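PDB 4D50: deoxyhypusine hydroxylase from Homo sapiens, which hydroxylates the deoxyhypusine side chain of translation initiation factor eIF5A with molecular oxygen at a diiron centre, the second step in making hypusine. Local coordinates for residues A[177-188]-A[209-220]. Sequence-based numbering, arbitrary orientation.
With FE (Fe (III) ion), chain C; PER (peroxide ion), chain E.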
loop_
_atom_site.group_PDB
_atom_site.type_symbol
_atom_site.label_atom_id
_atom_site.label_comp_id
_atom_site.label_asym_id
_atom_site.label_seq_id
_atom_site.Cartn_x
_atom_site.Cartn_y
_atom_site.Cartn_z
ATOM N N LEU A 177 -6.675 11.870 12.174
ATOM C CA LEU A 177 -6.290 11.201 10.976
ATOM C C LEU A 177 -7.136 9.963 10.704
ATOM O O LEU A 177 -7.550 9.706 9.581
ATOM C CB LEU A 177 -4.848 10.828 11.034
ATOM C CG LEU A 177 -4.296 10.534 9.674
ATOM C CD1 LEU A 177 -4.438 11.676 8.684
ATOM C CD2 LEU A 177 -2.860 10.188 9.862
ATOM N N PHE A 178 -7.459 9.219 11.771
ATOM C CA PHE A 178 -8.219 8.008 11.582
ATOM C C PHE A 178 -9.573 8.303 11.025
ATOM O O PHE A 178 -10.043 7.573 10.137
ATOM C CB PHE A 178 -8.363 7.257 12.911
ATOM C CG PHE A 178 -8.958 5.896 12.789
ATOM C CD1 PHE A 178 -8.234 4.862 12.254
ATOM C CD2 PHE A 178 -10.226 5.635 13.305
ATOM C CE1 PHE A 178 -8.762 3.595 12.200
ATOM C CE2 PHE A 178 -10.719 4.371 13.315
ATOM C CZ PHE A 178 -9.983 3.337 12.772
ATOM N N GLU A 179 -10.198 9.365 11.515
ATOM C CA GLU A 179 -11.557 9.685 11.066
ATOM C C GLU A 179 -11.509 10.126 9.575
ATOM O O GLU A 179 -12.427 9.817 8.783
ATOM C CB GLU A 179 -12.132 10.766 11.958
ATOM C CG GLU A 179 -12.844 10.315 13.217
ATOM C CD GLU A 179 -11.986 9.624 14.285
ATOM O OE1 GLU A 179 -10.733 9.621 14.202
ATOM O OE2 GLU A 179 -12.606 9.073 15.237
ATOM N N ARG A 180 -10.431 10.819 9.217
ATOM C CA ARG A 180 -10.229 11.288 7.872
ATOM C C ARG A 180 -10.051 10.084 6.962
ATOM O O ARG A 180 -10.526 10.122 5.828
ATOM C CB ARG A 180 -9.032 12.248 7.759
ATOM C CG ARG A 180 -9.203 13.403 8.678
ATOM C CD ARG A 180 -8.074 14.399 8.534
ATOM N NE ARG A 180 -7.996 15.021 7.215
ATOM C CZ ARG A 180 -6.955 15.773 6.812
ATOM N NH1 ARG A 180 -5.926 16.049 7.650
ATOM N NH2 ARG A 180 -6.921 16.332 5.618
ATOM N N TYR A 181 -9.273 9.106 7.393
ATOM C CA TYR A 181 -9.102 7.869 6.624
ATOM C C TYR A 181 -10.400 7.127 6.472
ATOM O O TYR A 181 -10.713 6.492 5.437
ATOM C CB TYR A 181 -8.053 6.956 7.279
ATOM C CG TYR A 181 -6.635 7.156 6.822
ATOM C CD1 TYR A 181 -6.024 8.403 6.910
ATOM C CD2 TYR A 181 -5.868 6.095 6.466
ATOM C CE1 TYR A 181 -4.735 8.609 6.482
ATOM C CE2 TYR A 181 -4.553 6.302 6.037
ATOM C CZ TYR A 181 -4.004 7.553 6.056
ATOM O OH TYR A 181 -2.659 7.760 5.682
ATOM N N ARG A 182 -11.243 7.156 7.513
ATOM C CA ARG A 182 -12.520 6.449 7.354
ATOM C C ARG A 182 -13.385 7.076 6.221
ATOM O O ARG A 182 -14.074 6.390 5.483
ATOM C CB ARG A 182 -13.289 6.499 8.727
ATOM C CG ARG A 182 -12.653 5.658 9.789
ATOM C CD ARG A 182 -13.616 5.266 10.912
ATOM N NE ARG A 182 -14.759 4.522 10.427
ATOM C CZ ARG A 182 -15.812 4.239 11.192
ATOM N NH1 ARG A 182 -15.840 4.669 12.455
ATOM N NH2 ARG A 182 -16.841 3.616 10.676
ATOM N N ALA A 183 -13.316 8.390 6.103
ATOM C CA ALA A 183 -14.107 9.152 5.136
ATOM C C ALA A 183 -13.488 8.882 3.752
ATOM O O ALA A 183 -14.205 8.716 2.796
ATOM C CB ALA A 183 -14.011 10.612 5.460
ATOM N N MET A 184 -12.203 8.677 3.728
ATOM C CA MET A 184 -11.439 8.395 2.490
ATOM C C MET A 184 -11.900 7.020 1.927
ATOM O O MET A 184 -12.216 6.897 0.740
ATOM C CB MET A 184 -9.919 8.355 2.727
ATOM C CG MET A 184 -9.100 8.404 1.449
ATOM S SD MET A 184 -7.357 8.002 1.867
ATOM C CE MET A 184 -6.872 9.365 2.860
ATOM N N PHE A 185 -11.971 5.989 2.772
ATOM C CA PHE A 185 -12.419 4.689 2.318
ATOM C C PHE A 185 -13.865 4.683 1.996
ATOM O O PHE A 185 -14.268 4.001 1.027
ATOM C CB PHE A 185 -12.010 3.562 3.288
ATOM C CG PHE A 185 -10.552 3.377 3.302
ATOM C CD1 PHE A 185 -9.904 2.870 2.179
ATOM C CD2 PHE A 185 -9.805 3.785 4.392
ATOM C CE1 PHE A 185 -8.526 2.783 2.133
ATOM C CE2 PHE A 185 -8.416 3.759 4.289
ATOM C CZ PHE A 185 -7.820 3.312 3.143
ATOM N N ALA A 186 -14.696 5.456 2.729
ATOM C CA ALA A 186 -16.115 5.592 2.325
ATOM C C ALA A 186 -16.305 6.262 0.968
ATOM O O ALA A 186 -17.174 5.867 0.213
ATOM C CB ALA A 186 -16.902 6.367 3.368
ATOM N N LEU A 187 -15.427 7.153 0.633
ATOM C CA LEU A 187 -15.461 7.886 -0.692
ATOM C C LEU A 187 -15.152 6.915 -1.789
ATOM O O LEU A 187 -15.827 6.882 -2.769
ATOM C CB LEU A 187 -14.542 9.073 -0.673
ATOM C CG LEU A 187 -15.126 10.310 0.009
ATOM C CD1 LEU A 187 -14.032 11.284 0.395
ATOM C CD2 LEU A 187 -16.180 10.947 -0.825
ATOM N N ARG A 188 -14.091 6.145 -1.605
ATOM C CA ARG A 188 -13.655 5.141 -2.538
ATOM C C ARG A 188 -14.825 4.162 -2.805
ATOM O O ARG A 188 -15.192 3.885 -3.950
ATOM C CB ARG A 188 -12.390 4.455 -2.099
ATOM C CG ARG A 188 -12.083 3.267 -3.004
ATOM C CD ARG A 188 -11.260 2.177 -2.297
ATOM N NE ARG A 188 -12.018 1.554 -1.224
ATOM C CZ ARG A 188 -11.495 0.783 -0.271
ATOM N NH1 ARG A 188 -10.190 0.416 -0.277
ATOM N NH2 ARG A 188 -12.327 0.281 0.619
ATOM N N LEU A 209 1.857 10.947 4.459
ATOM C CA LEU A 209 1.152 9.647 4.604
ATOM C C LEU A 209 -0.259 9.739 4.055
ATOM O O LEU A 209 -0.673 8.913 3.210
ATOM C CB LEU A 209 1.099 9.211 6.063
ATOM C CG LEU A 209 0.832 7.731 6.244
ATOM C CD1 LEU A 209 2.007 6.877 5.859
ATOM C CD2 LEU A 209 0.412 7.433 7.664
ATOM N N PHE A 210 -1.004 10.763 4.509
ATOM C CA PHE A 210 -2.360 11.019 4.026
ATOM C C PHE A 210 -2.461 11.126 2.519
ATOM O O PHE A 210 -3.314 10.431 1.902
ATOM C CB PHE A 210 -2.891 12.319 4.659
ATOM C CG PHE A 210 -4.279 12.761 4.181
ATOM C CD1 PHE A 210 -4.415 13.570 3.048
ATOM C CD2 PHE A 210 -5.425 12.404 4.854
ATOM C CE1 PHE A 210 -5.633 14.041 2.654
ATOM C CE2 PHE A 210 -6.695 12.786 4.364
ATOM C CZ PHE A 210 -6.778 13.618 3.292
ATOM N N ARG A 211 -1.600 11.928 1.908
ATOM C CA ARG A 211 -1.628 12.107 0.440
ATOM C C ARG A 211 -1.342 10.796 -0.279
ATOM O O ARG A 211 -1.904 10.482 -1.330
ATOM C CB ARG A 211 -0.604 13.152 0.001
ATOM C CG ARG A 211 -1.100 14.535 0.385
ATOM C CD ARG A 211 -0.339 15.666 -0.302
ATOM N NE ARG A 211 1.076 15.593 -0.143
ATOM C CZ ARG A 211 1.769 16.076 0.915
ATOM N NH1 ARG A 211 1.121 16.592 1.975
ATOM N NH2 ARG A 211 3.126 16.016 0.919
ATOM N N HIS A 212 -0.415 10.045 0.239
ATOM C CA HIS A 212 -0.079 8.792 -0.394
ATOM C C HIS A 212 -1.251 7.850 -0.377
ATOM O O HIS A 212 -1.489 7.135 -1.331
ATOM C CB HIS A 212 1.252 8.241 0.203
ATOM C CG HIS A 212 1.210 6.927 0.910
ATOM N ND1 HIS A 212 0.682 6.789 2.169
ATOM C CD2 HIS A 212 1.790 5.733 0.628
ATOM C CE1 HIS A 212 0.771 5.537 2.540
ATOM N NE2 HIS A 212 1.486 4.888 1.655
ATOM N N GLU A 213 -1.942 7.797 0.760
ATOM C CA GLU A 213 -3.123 6.991 0.856
ATOM C C GLU A 213 -4.168 7.394 -0.147
ATOM O O GLU A 213 -4.845 6.520 -0.726
ATOM C CB GLU A 213 -3.663 7.009 2.297
ATOM C CG GLU A 213 -4.586 5.861 2.550
ATOM C CD GLU A 213 -3.901 4.494 2.595
ATOM O OE1 GLU A 213 -2.784 4.380 3.144
ATOM O OE2 GLU A 213 -4.531 3.536 2.080
ATOM N N VAL A 214 -4.377 8.701 -0.303
ATOM C CA VAL A 214 -5.294 9.211 -1.342
ATOM C C VAL A 214 -4.943 8.652 -2.701
ATOM O O VAL A 214 -5.812 8.145 -3.453
ATOM C CB VAL A 214 -5.283 10.754 -1.332
ATOM C CG1 VAL A 214 -6.081 11.342 -2.509
ATOM C CG2 VAL A 214 -5.944 11.245 -0.046
ATOM N N GLY A 215 -3.641 8.650 -2.980
ATOM C CA GLY A 215 -3.069 8.108 -4.253
ATOM C C GLY A 215 -3.458 6.617 -4.390
ATOM O O GLY A 215 -3.920 6.165 -5.411
ATOM N N TYR A 216 -3.231 5.841 -3.334
ATOM C CA TYR A 216 -3.552 4.421 -3.354
ATOM C C TYR A 216 -5.055 4.191 -3.628
ATOM O O TYR A 216 -5.429 3.402 -4.512
ATOM C CB TYR A 216 -3.091 3.795 -2.012
ATOM C CG TYR A 216 -3.549 2.375 -1.723
ATOM C CD1 TYR A 216 -4.756 2.117 -1.032
ATOM C CD2 TYR A 216 -2.753 1.263 -2.089
ATOM C CE1 TYR A 216 -5.177 0.790 -0.753
ATOM C CE2 TYR A 216 -3.167 -0.029 -1.788
ATOM C CZ TYR A 216 -4.384 -0.256 -1.151
ATOM O OH TYR A 216 -4.761 -1.581 -0.810
ATOM N N VAL A 217 -5.931 4.893 -2.898
ATOM C CA VAL A 217 -7.352 4.662 -3.075
ATOM C C VAL A 217 -7.851 5.144 -4.452
ATOM O O VAL A 217 -8.696 4.464 -5.030
ATOM C CB VAL A 217 -8.251 5.263 -2.019
ATOM C CG1 VAL A 217 -7.880 4.774 -0.593
ATOM C CG2 VAL A 217 -8.183 6.721 -1.982
ATOM N N LEU A 218 -7.238 6.181 -4.998
ATOM C CA LEU A 218 -7.523 6.614 -6.374
ATOM C C LEU A 218 -7.106 5.514 -7.367
ATOM O O LEU A 218 -7.840 5.264 -8.368
ATOM C CB LEU A 218 -6.890 7.984 -6.681
ATOM C CG LEU A 218 -7.608 9.181 -6.071
ATOM C CD1 LEU A 218 -6.746 10.444 -6.179
ATOM C CD2 LEU A 218 -9.029 9.326 -6.536
ATOM N N GLY A 219 -5.997 4.819 -7.139
ATOM C CA GLY A 219 -5.581 3.704 -7.933
ATOM C C GLY A 219 -6.498 2.513 -7.792
ATOM O O GLY A 219 -6.720 1.719 -8.752
ATOM N N GLN A 220 -7.158 2.369 -6.623
ATOM C CA GLN A 220 -8.106 1.259 -6.431
ATOM C C GLN A 220 -9.397 1.566 -7.108
ATOM O O GLN A 220 -9.936 0.668 -7.831
ATOM C CB GLN A 220 -8.383 1.059 -4.938
ATOM C CG GLN A 220 -7.272 0.470 -4.145
ATOM C CD GLN A 220 -7.789 0.096 -2.745
ATOM O OE1 GLN A 220 -8.255 0.939 -1.974
ATOM N NE2 GLN A 220 -7.758 -1.174 -2.475
HETATM FE FE FE C . 2.422 2.838 1.905
HETATM O O1 PER E . 4.256 3.512 0.835
HETATM O O2 PER E . 4.496 4.198 -0.526
HETATM O O HOH W 1 -1.462 5.376 5.155
HETATM O O HOH W 2 1.957 2.003 -0.011
HETATM O O HOH W 3 0.452 2.119 2.493
#
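With CG turned away from its own backbone N (chi1 177°), Phe210 swings its ring across to helix 177-188; Met184, whose chi1 and chi2 are both extended, reaches back and bends at chi3 to lay its CE methyl on that ring. The two are mutual knobs into holes: Phe210 sits among Leu177, Arg180, Tyr181 and Met184, and Met184 among Phe210, Glu213, Val214 and Val217. CE makes a CH-pi contact 4.2 Å from the Phe210 ring centroid, while the Arg180 guanidinium takes the opposite face in a cation-pi contact, CZ 4.3 Å from the same centroid. Arg180 is held there by a hydrogen bond from NE to Leu170 O and a salt bridge from NH1 to Glu173. Such near-parallel packing, here at -17°, joins equivalent helices of consecutive HEAT-like repeats, the third and fourth in this protein. Further along, Val217 CG1 presses on Phe185 CE1 at 3.4 Å, and at the C-terminal end Arg188 NH1 gives Gln220 OE1 a short hydrogen bond of 2.6 Å, with OE1 in the guanidinium plane but the donor tilted 27° from the amide carbonyl plane. On the side facing the diiron centre, one water links Tyr181 OH (2.7 Å) to Glu213 OE1, to which it donates. One turn away, Leu209 O accepts a bond from His212 ND1 (2.7 Å) in the imidazole plane, a bond that, with the metal bond itself, would hold the ring's rotation; His212 NE2 binds at 2.3 Å the iron that it shares with His94 and Glu95.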